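PDB 5KHL: hemin ABC transporter, periplasmic hemin-binding protein HutB from Vibrio cholerae, which probably binds hemin in the periplasm and delivers it to an ABC transporter for uptake into the cell. Local coordinates for residues Asp80-Asp85 with Ile96-Ile101; Gly109-Ile114 with Lys129-Val134; Leu155-Gly160 with Val208-Arg213; Thr170-Ile175 with His248-Gly253. All blocks are in the same frame, centred on the assembly; numbering follows the deposited sequence.

Interaction 1. Residues Asp80-Asp85 with Ile96-Ile101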
loop_
_atom_site.group_PDB
_atom_site.type_symbol
_atom_site.label_atom_id
_atom_site.label_comp_id
_atom_site.label_asym_id
_atom_site.label_seq_id
_atom_site.Cartn_x
_atom_site.Cartn_y
_atom_site.Cartn_z
ATOM N N ASP A 80 7.977 4.678 -10.320
ATOM C CA ASP A 80 8.678 5.787 -10.947
ATOM C C ASP A 80 9.495 6.555 -9.926
ATOM O O ASP A 80 10.109 7.559 -10.246
ATOM C CB ASP A 80 7.690 6.730 -11.640
ATOM C CG ASP A 80 6.751 7.403 -10.658
ATOM O OD1 ASP A 80 6.639 6.929 -9.504
ATOM O OD2 ASP A 80 6.117 8.403 -11.041
ATOM N N GLU A 81 9.472 6.083 -8.687
ATOM C CA GLU A 81 10.265 6.668 -7.618
ATOM C C GLU A 81 11.652 6.012 -7.467
ATOM O O GLU A 81 12.484 6.495 -6.696
ATOM C CB GLU A 81 9.512 6.569 -6.296
ATOM C CG GLU A 81 8.362 7.519 -6.181
ATOM C CD GLU A 81 7.624 7.351 -4.871
ATOM O OE1 GLU A 81 7.001 8.336 -4.417
ATOM O OE2 GLU A 81 7.679 6.244 -4.284
ATOM N N MET A 82 11.877 4.899 -8.164
ATOM C CA MET A 82 13.177 4.257 -8.136
ATOM C C MET A 82 14.194 5.306 -8.498
ATOM O O MET A 82 13.948 6.121 -9.386
ATOM C CB MET A 82 13.278 3.096 -9.119
ATOM C CG MET A 82 12.574 1.843 -8.724
ATOM S SD MET A 82 13.080 0.586 -9.888
ATOM C CE MET A 82 12.406 1.212 -11.445
ATOM N N GLY A 83 15.322 5.295 -7.803
ATOM C CA GLY A 83 16.356 6.273 -8.046
ATOM C C GLY A 83 17.522 5.977 -7.131
ATOM O O GLY A 83 17.506 4.971 -6.418
ATOM N N PRO A 84 18.539 6.852 -7.143
ATOM C CA PRO A 84 18.568 8.053 -7.985
ATOM C C PRO A 84 18.739 7.743 -9.477
ATOM O O PRO A 84 19.084 6.612 -9.853
ATOM C CB PRO A 84 19.772 8.822 -7.444
ATOM C CG PRO A 84 20.668 7.777 -6.958
ATOM C CD PRO A 84 19.772 6.728 -6.351
ATOM N N ASP A 85 18.463 8.736 -10.315
ATOM C CA ASP A 85 18.450 8.501 -11.744
ATOM C C ASP A 85 19.835 8.135 -12.248
ATOM O O ASP A 85 19.973 7.341 -13.173
ATOM C CB ASP A 85 17.905 9.716 -12.481
ATOM C CG ASP A 85 16.576 9.424 -13.138
ATOM O OD1 ASP A 85 15.548 9.423 -12.427
ATOM O OD2 ASP A 85 16.557 9.170 -14.361
ATOM N N ILE A 96 20.865 -3.757 -17.987
ATOM C CA ILE A 96 19.781 -4.180 -17.107
ATOM C C ILE A 96 18.446 -3.563 -17.549
ATOM O O ILE A 96 18.350 -2.344 -17.730
ATOM C CB ILE A 96 20.031 -3.770 -15.637
ATOM C CG1 ILE A 96 21.522 -3.863 -15.257
ATOM C CG2 ILE A 96 19.133 -4.571 -14.716
ATOM C CD1 ILE A 96 21.996 -5.230 -14.868
ATOM N N GLN A 97 17.413 -4.385 -17.709
ATOM C CA GLN A 97 16.081 -3.844 -17.983
ATOM C C GLN A 97 15.545 -3.108 -16.749
ATOM O O GLN A 97 15.370 -3.700 -15.674
ATOM C CB GLN A 97 15.104 -4.946 -18.410
ATOM C CG GLN A 97 14.953 -5.128 -19.918
ATOM C CD GLN A 97 13.619 -5.771 -20.301
ATOM O OE1 GLN A 97 12.567 -5.128 -20.260
ATOM N NE2 GLN A 97 13.663 -7.046 -20.674
ATOM N N VAL A 98 15.288 -1.813 -16.900
ATOM C CA VAL A 98 14.758 -1.035 -15.795
ATOM C C VAL A 98 13.282 -0.722 -16.055
ATOM O O VAL A 98 12.952 0.164 -16.849
ATOM C CB VAL A 98 15.571 0.264 -15.569
ATOM C CG1 VAL A 98 15.015 1.045 -14.400
ATOM C CG2 VAL A 98 17.047 -0.061 -15.319
ATOM N N ASN A 99 12.408 -1.480 -15.389
ATOM C CA ASN A 99 10.966 -1.384 -15.593
ATOM C C ASN A 99 10.254 -0.549 -14.555
ATOM O O ASN A 99 10.086 -0.970 -13.412
ATOM C CB ASN A 99 10.325 -2.764 -15.599
ATOM C CG ASN A 99 10.973 -3.686 -16.567
ATOM O OD1 ASN A 99 10.880 -3.491 -17.782
ATOM N ND2 ASN A 99 11.650 -4.707 -16.050
ATOM N N VAL A 100 9.828 0.631 -14.974
ATOM C CA VAL A 100 8.942 1.450 -14.181
ATOM C C VAL A 100 7.522 0.938 -14.386
ATOM O O VAL A 100 7.096 0.640 -15.512
ATOM C CB VAL A 100 9.058 2.932 -14.553
ATOM C CG1 VAL A 100 7.964 3.764 -13.838
ATOM C CG2 VAL A 100 10.472 3.430 -14.227
ATOM N N ILE A 101 6.798 0.847 -13.282
ATOM C CA ILE A 101 5.601 0.045 -13.201
ATOM C C ILE A 101 4.536 0.882 -12.491
ATOM O O ILE A 101 4.879 1.887 -11.876
ATOM C CB ILE A 101 5.955 -1.289 -12.471
ATOM C CG1 ILE A 101 5.516 -2.478 -13.300
ATOM C CG2 ILE A 101 5.513 -1.323 -10.992
ATOM C CD1 ILE A 101 6.336 -2.631 -14.527
#
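D80 and V100 mark the closest approach of the two backbones, with CA atoms 5.4 Å apart. Residues 80-84 form an irregular loop that leads into helix 85-93. Residues 96-101 carry an edge strand, 97-100, of the four-stranded parallel sheet. The loop does not pair with this strand, and the contact is made by packing.

M82 makes the apolar part of the contact. Its CG sits beside the backbone N (chi1 -75°). The chain then bends at chi3 (-65°), and the bend brings the terminal methyl to the strand. M82 CE lies 3.9 Å from V98 CG1 and 4.0 Å from V100 CG2. The same methyl is 3.7 Å from the backbone atom N99 O. M82 and V98 run past each other in opposite directions. The other branch of V100 serves D80. V100 CG1 is 3.6 Å from D80 CA and 3.7 Å from D80 CB, so the aspartate offers its carbon base here.

Strand 75-78, helix 85-93 and strand 97-100 form a beta-alpha-beta crossover. The contact lies at the C-terminal ends of the two strands, where the chain leaves 75-78 for the helix. M82 also touches L76 of strand 75-78. V98 leans on L91 and R92 of helix 85-93, while N99 and I101 pack on I120 of helix 107-120.

Interaction 2. Residues Gly109-Ile114 with Lys129-Val134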
loop_
_atom_site.group_PDB
_atom_site.type_symbol
_atom_site.label_atom_id
_atom_site.label_comp_id
_atom_site.label_asym_id
_atom_site.label_seq_id
_atom_site.Cartn_x
_atom_site.Cartn_y
_atom_site.Cartn_z
ATOM N N GLY A 109 -5.234 0.473 -11.353
ATOM C CA GLY A 109 -3.799 0.533 -11.221
ATOM C C GLY A 109 -3.286 -0.856 -10.871
ATOM O O GLY A 109 -2.318 -1.320 -11.460
ATOM N N LEU A 110 -3.961 -1.526 -9.936
ATOM C CA LEU A 110 -3.631 -2.897 -9.567
ATOM C C LEU A 110 -3.747 -3.868 -10.744
ATOM O O LEU A 110 -2.859 -4.685 -10.961
ATOM C CB LEU A 110 -4.525 -3.356 -8.408
ATOM C CG LEU A 110 -4.439 -4.821 -7.978
ATOM C CD1 LEU A 110 -2.976 -5.249 -7.768
ATOM C CD2 LEU A 110 -5.241 -5.053 -6.697
ATOM N N LEU A 111 -4.835 -3.777 -11.498
ATOM C CA LEU A 111 -5.033 -4.668 -12.631
ATOM C C LEU A 111 -3.952 -4.435 -13.684
ATOM O O LEU A 111 -3.451 -5.381 -14.280
ATOM C CB LEU A 111 -6.427 -4.482 -13.253
ATOM C CG LEU A 111 -7.659 -4.768 -12.395
ATOM C CD1 LEU A 111 -8.911 -4.324 -13.128
ATOM C CD2 LEU A 111 -7.768 -6.227 -12.020
ATOM N N THR A 112 -3.596 -3.175 -13.905
ATOM C CA THR A 112 -2.509 -2.810 -14.819
ATOM C C THR A 112 -1.139 -3.324 -14.325
ATOM O O THR A 112 -0.315 -3.831 -15.109
ATOM C CB THR A 112 -2.444 -1.262 -14.996
ATOM O OG1 THR A 112 -3.693 -0.780 -15.509
ATOM C CG2 THR A 112 -1.332 -0.856 -15.937
ATOM N N ARG A 113 -0.905 -3.184 -13.025
ATOM C CA ARG A 113 0.322 -3.660 -12.400
ATOM C C ARG A 113 0.481 -5.166 -12.591
ATOM O O ARG A 113 1.573 -5.654 -12.895
ATOM C CB ARG A 113 0.332 -3.292 -10.908
ATOM C CG ARG A 113 1.736 -3.159 -10.291
ATOM C CD ARG A 113 1.767 -2.112 -9.154
ATOM N NE ARG A 113 0.787 -2.427 -8.138
ATOM C CZ ARG A 113 -0.272 -1.690 -7.845
ATOM N NH1 ARG A 113 -0.500 -0.540 -8.462
ATOM N NH2 ARG A 113 -1.096 -2.115 -6.912
ATOM N N ILE A 114 -0.617 -5.899 -12.437
ATOM C CA ILE A 114 -0.600 -7.352 -12.620
ATOM C C ILE A 114 -0.205 -7.683 -14.047
ATOM O O ILE A 114 0.595 -8.596 -14.283
ATOM C CB ILE A 114 -1.973 -8.001 -12.279
ATOM C CG1 ILE A 114 -2.291 -7.846 -10.791
ATOM C CG2 ILE A 114 -1.994 -9.497 -12.634
ATOM C CD1 ILE A 114 -3.651 -8.368 -10.404
ATOM N N LYS A 129 -6.478 -15.334 -14.084
ATOM C CA LYS A 129 -6.993 -15.926 -12.859
ATOM C C LYS A 129 -6.736 -15.051 -11.630
ATOM O O LYS A 129 -7.567 -15.004 -10.731
ATOM C CB LYS A 129 -6.414 -17.326 -12.658
ATOM C CG LYS A 129 -7.390 -18.427 -13.079
ATOM C CD LYS A 129 -8.746 -18.238 -12.380
ATOM C CE LYS A 129 -9.742 -19.334 -12.744
ATOM N NZ LYS A 129 -10.863 -19.360 -11.750
ATOM N N LEU A 130 -5.613 -14.337 -11.609
ATOM C CA LEU A 130 -5.302 -13.447 -10.483
ATOM C C LEU A 130 -6.083 -12.130 -10.575
ATOM O O LEU A 130 -6.580 -11.618 -9.574
ATOM C CB LEU A 130 -3.794 -13.176 -10.399
ATOM C CG LEU A 130 -3.400 -12.190 -9.283
ATOM C CD1 LEU A 130 -3.662 -12.772 -7.913
ATOM C CD2 LEU A 130 -1.961 -11.752 -9.394
ATOM N N LYS A 131 -6.195 -11.578 -11.777
ATOM C CA LYS A 131 -6.994 -10.374 -11.945
ATOM C C LYS A 131 -8.440 -10.707 -11.628
ATOM O O LYS A 131 -9.167 -9.895 -11.063
ATOM C CB LYS A 131 -6.860 -9.806 -13.354
ATOM C CG LYS A 131 -5.433 -9.440 -13.738
ATOM C CD LYS A 131 -5.398 -8.343 -14.792
ATOM C CE LYS A 131 -5.872 -8.839 -16.125
ATOM N NZ LYS A 131 -5.790 -7.747 -17.103
ATOM N N GLU A 132 -8.831 -11.929 -11.962
ATOM C CA GLU A 132 -10.171 -12.402 -11.661
ATOM C C GLU A 132 -10.421 -12.483 -10.171
ATOM O O GLU A 132 -11.471 -12.053 -9.708
ATOM C CB GLU A 132 -10.428 -13.770 -12.291
ATOM C CG GLU A 132 -10.789 -13.703 -13.754
ATOM C CD GLU A 132 -10.853 -15.080 -14.372
ATOM O OE1 GLU A 132 -11.089 -16.044 -13.608
ATOM O OE2 GLU A 132 -10.656 -15.202 -15.607
ATOM N N ASN A 133 -9.482 -13.043 -9.416
ATOM C CA ASN A 133 -9.667 -13.070 -7.977
ATOM C C ASN A 133 -9.736 -11.652 -7.448
ATOM O O ASN A 133 -10.572 -11.337 -6.593
ATOM C CB ASN A 133 -8.555 -13.830 -7.262
ATOM C CG ASN A 133 -8.797 -13.927 -5.752
ATOM O OD1 ASN A 133 -7.894 -13.691 -4.942
ATOM N ND2 ASN A 133 -10.030 -14.272 -5.372
ATOM N N VAL A 134 -8.874 -10.795 -7.989
ATOM C CA VAL A 134 -8.832 -9.409 -7.556
ATOM C C VAL A 134 -10.180 -8.730 -7.732
ATOM O O VAL A 134 -10.659 -8.027 -6.823
ATOM C CB VAL A 134 -7.760 -8.610 -8.315
ATOM C CG1 VAL A 134 -8.061 -7.128 -8.249
ATOM C CG2 VAL A 134 -6.383 -8.898 -7.734
#
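L111 and K131 are nearest across an antiparallel helical hairpin, with CA atoms 6.1 Å apart. Helix 107-120 runs out and helix 125-143 runs back. The axes of the two short segments come within 10.1 Å at an angle of 166° between their directions.

The apolar contacts fill the middle. L110 CD2 meets V134 CG1 at 3.8 Å, tip to tip. L111 comes to the same valine branch from another direction, with its CD2 3.9 Å from V134 CG1, and the two side chains slide past each other. I114 meets the other branch of V134, CG2. Its CG1 stands beside the backbone N (chi1 -66°) and the chain is extended, which sends CD1 across the gap. I114 CD1 touches V134 CG2 and packs 3.9 Å from L130 CD2. Beyond the hairpin, I114 and L130 reach helix 24-32 at L29 and A32, while V134 touches L256 and L259 of helix 256-269.

The mixed contacts belong to K131, whose aliphatic part lies over the first helix. K131 CB is 3.9 Å from L111 CD2, and K131 CG is 3.6 Å from I114 CG2. The charged end has its partner one turn further along the opposite helix, where K131 NZ forms a salt bridge with D115 OD2.

A bend at chi3 (-70°) directs the chain that way, and K131 CD rests 3.6 Å from the backbone atom L111 O.

Interaction 3. Residues Leu155-Gly160 with Val208-Arg213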
loop_
_atom_site.group_PDB
_atom_site.type_symbol
_atom_site.label_atom_id
_atom_site.label_comp_id
_atom_site.label_asym_id
_atom_site.label_seq_id
_atom_site.Cartn_x
_atom_site.Cartn_y
_atom_site.Cartn_z
ATOM N N LEU A 155 -5.730 8.326 9.553
ATOM C CA LEU A 155 -4.826 9.326 10.114
ATOM C C LEU A 155 -3.370 8.877 10.039
ATOM O O LEU A 155 -3.008 7.762 10.434
ATOM C CB LEU A 155 -5.181 9.640 11.571
ATOM C CG LEU A 155 -6.547 10.267 11.852
ATOM C CD1 LEU A 155 -6.693 10.493 13.334
ATOM C CD2 LEU A 155 -6.759 11.564 11.076
ATOM N N LEU A 156 -2.544 9.759 9.503
ATOM C CA LEU A 156 -1.125 9.511 9.395
ATOM C C LEU A 156 -0.499 10.278 10.528
ATOM O O LEU A 156 -0.404 11.504 10.465
ATOM C CB LEU A 156 -0.594 9.972 8.042
ATOM C CG LEU A 156 0.703 9.355 7.538
ATOM C CD1 LEU A 156 0.525 7.870 7.276
ATOM C CD2 LEU A 156 1.151 10.061 6.272
ATOM N N LEU A 157 -0.120 9.560 11.583
ATOM C CA LEU A 157 0.402 10.184 12.801
ATOM C C LEU A 157 1.909 9.978 12.907
ATOM O O LEU A 157 2.405 8.902 12.590
ATOM C CB LEU A 157 -0.304 9.614 14.038
ATOM C CG LEU A 157 -1.842 9.635 14.021
ATOM C CD1 LEU A 157 -2.458 8.848 15.163
ATOM C CD2 LEU A 157 -2.366 11.054 14.043
ATOM N N HIS A 158 2.638 11.015 13.319
ATOM C CA HIS A 158 4.073 10.886 13.612
ATOM C C HIS A 158 4.431 11.589 14.915
ATOM O O HIS A 158 3.718 12.482 15.382
ATOM C CB HIS A 158 4.946 11.453 12.483
ATOM C CG HIS A 158 4.943 10.618 11.232
ATOM N ND1 HIS A 158 4.370 9.378 11.165
ATOM C CD2 HIS A 158 5.451 10.878 9.998
ATOM C CE1 HIS A 158 4.516 8.888 9.935
ATOM N NE2 HIS A 158 5.167 9.778 9.218
ATOM N N GLU A 159 5.551 11.179 15.499
ATOM C CA GLU A 159 6.060 11.818 16.700
ATOM C C GLU A 159 6.472 13.249 16.346
ATOM O O GLU A 159 7.284 13.466 15.443
ATOM C CB GLU A 159 7.234 11.011 17.287
ATOM C CG GLU A 159 6.849 9.677 17.979
ATOM C CD GLU A 159 6.219 8.629 17.046
ATOM O OE1 GLU A 159 6.272 8.785 15.801
ATOM O OE2 GLU A 159 5.663 7.638 17.571
ATOM N N GLY A 160 5.871 14.226 17.017
ATOM C CA GLY A 160 6.210 15.621 16.789
ATOM C C GLY A 160 5.751 16.243 15.474
ATOM O O GLY A 160 5.931 17.449 15.276
ATOM N N VAL A 208 -11.557 5.367 13.025
ATOM C CA VAL A 208 -10.309 5.922 12.555
ATOM C C VAL A 208 -9.313 4.785 12.301
ATOM O O VAL A 208 -9.166 3.876 13.120
ATOM C CB VAL A 208 -9.766 6.953 13.553
ATOM C CG1 VAL A 208 -8.337 7.357 13.214
ATOM C CG2 VAL A 208 -10.699 8.158 13.592
ATOM N N LEU A 209 -8.668 4.819 11.138
ATOM C CA LEU A 209 -7.584 3.888 10.821
ATOM C C LEU A 209 -6.230 4.584 11.028
ATOM O O LEU A 209 -6.106 5.778 10.735
ATOM C CB LEU A 209 -7.711 3.379 9.386
ATOM C CG LEU A 209 -9.036 2.734 8.975
ATOM C CD1 LEU A 209 -9.006 2.297 7.501
ATOM C CD2 LEU A 209 -9.381 1.563 9.902
ATOM N N VAL A 210 -5.218 3.863 11.514
ATOM C CA VAL A 210 -3.966 4.546 11.851
ATOM C C VAL A 210 -2.725 4.057 11.123
ATOM O O VAL A 210 -2.516 2.858 10.962
ATOM C CB VAL A 210 -3.688 4.487 13.353
ATOM C CG1 VAL A 210 -2.199 4.429 13.629
ATOM C CG2 VAL A 210 -4.294 5.707 14.028
ATOM N N SER A 211 -1.930 5.054 10.714
ATOM C CA SER A 211 -0.678 4.970 9.939
ATOM C C SER A 211 0.157 3.706 10.093
ATOM O O SER A 211 1.357 3.763 10.380
ATOM C CB SER A 211 0.198 6.185 10.283
ATOM O OG SER A 211 -0.277 6.867 11.440
ATOM N N GLY A 212 -0.467 2.567 9.842
ATOM C CA GLY A 212 0.184 1.303 10.064
ATOM C C GLY A 212 -0.273 0.733 11.386
ATOM O O GLY A 212 -0.635 1.471 12.294
ATOM N N ARG A 213 -0.267 -0.591 11.487
ATOM C CA ARG A 213 -0.356 -1.263 12.773
ATOM C C ARG A 213 0.891 -0.864 13.571
ATOM O O ARG A 213 0.925 -0.926 14.803
ATOM C CB ARG A 213 -0.452 -2.786 12.593
ATOM C CG ARG A 213 0.174 -3.293 11.299
ATOM C CD ARG A 213 0.443 -4.797 11.327
ATOM N NE ARG A 213 1.830 -5.272 11.527
ATOM C CZ ARG A 213 2.924 -4.567 11.847
ATOM N NH1 ARG A 213 4.080 -5.209 11.986
ATOM N NH2 ARG A 213 2.910 -3.257 12.036
#
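S211 meets L155, L156 and L157 just past the end of a parallel strand pairing. Its CB lies 3.5 Å from L156 CD1, which curls back over the serine. One bond further, S211 OG works in two directions. It donates to L155 O at 3.0 Å, tilted 20° from the carbonyl plane. It also accepts from L157 N at 2.7 Å in a nearly straight bond (178°). A regular parallel pair would use the backbone O of residue 211 for this last bond, so the hydroxyl extends the pairing by one step. L155 O takes a second bond from S211 N (2.9 Å). The regular pairing before it includes L155 N to L209 O at 2.8 Å.

L155 and L157 pack with V208 and V210 on one face of the sheet. L155 CD1 presses on V208 CG1 at 3.5 Å. The side chains of L157 and V210 cross at about a right angle, with L157 CD1 3.8 Å from V210 CG2.

Strand 207-210 lies between 152-156 and 242-244 in the five-stranded mixed sheet. V208 and V210 bond through their backbones to V243, and the L156 backbone bonds to N164 of strand 164-166. V224 of helix 221-227 covers L157 and V210.

Interaction 4. Residues Thr170-Ile175 with His248-Gly253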
loop_
_atom_site.group_PDB
_atom_site.type_symbol
_atom_site.label_atom_id
_atom_site.label_comp_id
_atom_site.label_asym_id
_atom_site.label_seq_id
_atom_site.Cartn_x
_atom_site.Cartn_y
_atom_site.Cartn_z
ATOM N N THR A 170 -5.453 8.610 -2.520
ATOM C CA THR A 170 -4.557 7.838 -1.666
ATOM C C THR A 170 -5.035 6.391 -1.551
ATOM O O THR A 170 -6.235 6.113 -1.619
ATOM C CB THR A 170 -4.447 8.463 -0.258
ATOM O OG1 THR A 170 -5.720 8.386 0.407
ATOM C CG2 THR A 170 -3.982 9.930 -0.340
ATOM N N VAL A 171 -4.101 5.465 -1.393
ATOM C CA VAL A 171 -4.482 4.080 -1.147
ATOM C C VAL A 171 -5.426 3.963 0.073
ATOM O O VAL A 171 -6.387 3.206 0.020
ATOM C CB VAL A 171 -3.230 3.164 -0.969
ATOM C CG1 VAL A 171 -3.624 1.703 -0.822
ATOM C CG2 VAL A 171 -2.298 3.332 -2.141
ATOM N N PRO A 172 -5.172 4.713 1.168
ATOM C CA PRO A 172 -6.166 4.651 2.243
ATOM C C PRO A 172 -7.545 5.175 1.835
ATOM O O PRO A 172 -8.536 4.654 2.317
ATOM C CB PRO A 172 -5.545 5.523 3.335
ATOM C CG PRO A 172 -4.123 5.410 3.103
ATOM C CD PRO A 172 -3.964 5.415 1.622
ATOM N N ASP A 173 -7.619 6.157 0.946
ATOM C CA ASP A 173 -8.925 6.573 0.441
ATOM C C ASP A 173 -9.642 5.479 -0.346
ATOM O O ASP A 173 -10.841 5.272 -0.170
ATOM C CB ASP A 173 -8.814 7.808 -0.442
ATOM C CG ASP A 173 -10.148 8.190 -1.041
ATOM O OD1 ASP A 173 -10.311 8.087 -2.272
ATOM O OD2 ASP A 173 -11.042 8.544 -0.254
ATOM N N THR A 174 -8.917 4.794 -1.224
ATOM C CA THR A 174 -9.515 3.749 -2.046
ATOM C C THR A 174 -10.041 2.605 -1.165
ATOM O O THR A 174 -11.141 2.065 -1.392
ATOM C CB THR A 174 -8.493 3.209 -3.058
ATOM O OG1 THR A 174 -8.064 4.265 -3.915
ATOM C CG2 THR A 174 -9.056 2.086 -3.897
ATOM N N ILE A 175 -9.269 2.271 -0.132
ATOM C CA ILE A 175 -9.611 1.172 0.762
ATOM C C ILE A 175 -10.894 1.470 1.543
ATOM O O ILE A 175 -11.735 0.591 1.711
ATOM C CB ILE A 175 -8.433 0.857 1.722
ATOM C CG1 ILE A 175 -7.339 0.124 0.938
ATOM C CG2 ILE A 175 -8.882 0.047 2.964
ATOM C CD1 ILE A 175 -6.011 0.027 1.695
ATOM N N HIS A 248 1.973 -2.041 4.866
ATOM C CA HIS A 248 2.387 -2.608 3.588
ATOM C C HIS A 248 1.272 -2.597 2.553
ATOM O O HIS A 248 1.531 -2.701 1.343
ATOM C CB HIS A 248 2.906 -4.034 3.787
ATOM C CG HIS A 248 4.204 -4.092 4.537
ATOM N ND1 HIS A 248 4.265 -4.254 5.901
ATOM C CD2 HIS A 248 5.480 -3.959 4.108
ATOM C CE1 HIS A 248 5.532 -4.241 6.285
ATOM N NE2 HIS A 248 6.287 -4.061 5.218
ATOM N N ALA A 249 0.038 -2.467 3.032
ATOM C CA ALA A 249 -1.141 -2.435 2.166
ATOM C C ALA A 249 -1.371 -1.035 1.638
ATOM O O ALA A 249 -2.325 -0.791 0.903
ATOM C CB ALA A 249 -2.377 -2.922 2.919
ATOM N N LEU A 250 -0.495 -0.115 2.022
ATOM C CA LEU A 250 -0.654 1.285 1.661
ATOM C C LEU A 250 0.446 1.732 0.703
ATOM O O LEU A 250 0.402 2.838 0.155
ATOM C CB LEU A 250 -0.635 2.163 2.912
ATOM C CG LEU A 250 -1.527 1.795 4.099
ATOM C CD1 LEU A 250 -1.529 2.933 5.114
ATOM C CD2 LEU A 250 -2.940 1.432 3.667
ATOM N N VAL A 251 1.426 0.860 0.505
ATOM C CA VAL A 251 2.621 1.200 -0.258
ATOM C C VAL A 251 2.619 0.565 -1.651
ATOM O O VAL A 251 2.398 -0.637 -1.796
ATOM C CB VAL A 251 3.905 0.789 0.540
ATOM C CG1 VAL A 251 4.995 0.223 -0.365
ATOM C CG2 VAL A 251 4.424 1.978 1.346
ATOM N N GLY A 252 2.821 1.385 -2.677
ATOM C CA GLY A 252 3.036 0.848 -4.004
ATOM C C GLY A 252 2.094 0.935 -5.213
ATOM O O GLY A 252 2.604 0.720 -6.312
ATOM N N GLY A 253 0.782 1.185 -5.110
ATOM C CA GLY A 253 -0.015 1.370 -3.914
ATOM C C GLY A 253 -1.142 0.368 -3.637
ATOM O O GLY A 253 -1.019 -0.391 -2.676
#
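The first turn of helix 171-178 packs against the loop that leads from strand 242-244 to helix 256-269, with V171 meeting A249, L250 and G253. The two branches of V171 divide the work. CG1 stands anti to the backbone N (chi1 -175°) and lies 3.3 Å from A249 O. CG2 is 3.6 Å from L250 O and 3.5 Å from G253 CA. G253 has no side chain and follows a cis peptide bond, and the valine branch fits directly against its backbone. A249 O is satisfied elsewhere, by a hydrogen bond from S258 OG at the start of helix 256-269.

The helix itself starts with a capped turn. T170 is the N-cap residue, and its OG1 accepts from D173 N at 3.0 Å (148°). This bond closes the first turn, from which V171 and I175 face the loop one turn apart.

L250 fills the remaining part of the contact. Its two methyls meet different residues, and its side chain crosses both partners at about a right angle. L250 CD1 is 4.1 Å from P172 CG, and L250 CD2 is 3.9 Å from I175 CD1. I175 CD1 also lies 3.9 Å from A249 O. F154 of strand 152-156 touches both P172 and L250, while I175 continues onto A262 of helix 256-269.

Interactions 1, 2 and 3 follow one another along the chain, whereas the segments of interactions 3 and 4 alternate. Interaction 1 belongs to the four-stranded parallel sheet and interaction 3 to the five-stranded mixed sheet, with centres about 29 Å apart. Interaction 4 lies near the centre of the chain, its centre about 21 Å from that of interaction 1 and about 14 Å from that of interaction 3. The helical hairpin of interaction 2 touches two of the others: R113 packs on I101 of interaction 1 and on G252 and G253 of interaction 4. Helix 125-143 then leads to strand 152-156. This two-lobed plan is consistent with helix-linked periplasmic binding proteins, in which ligand binds between the lobes.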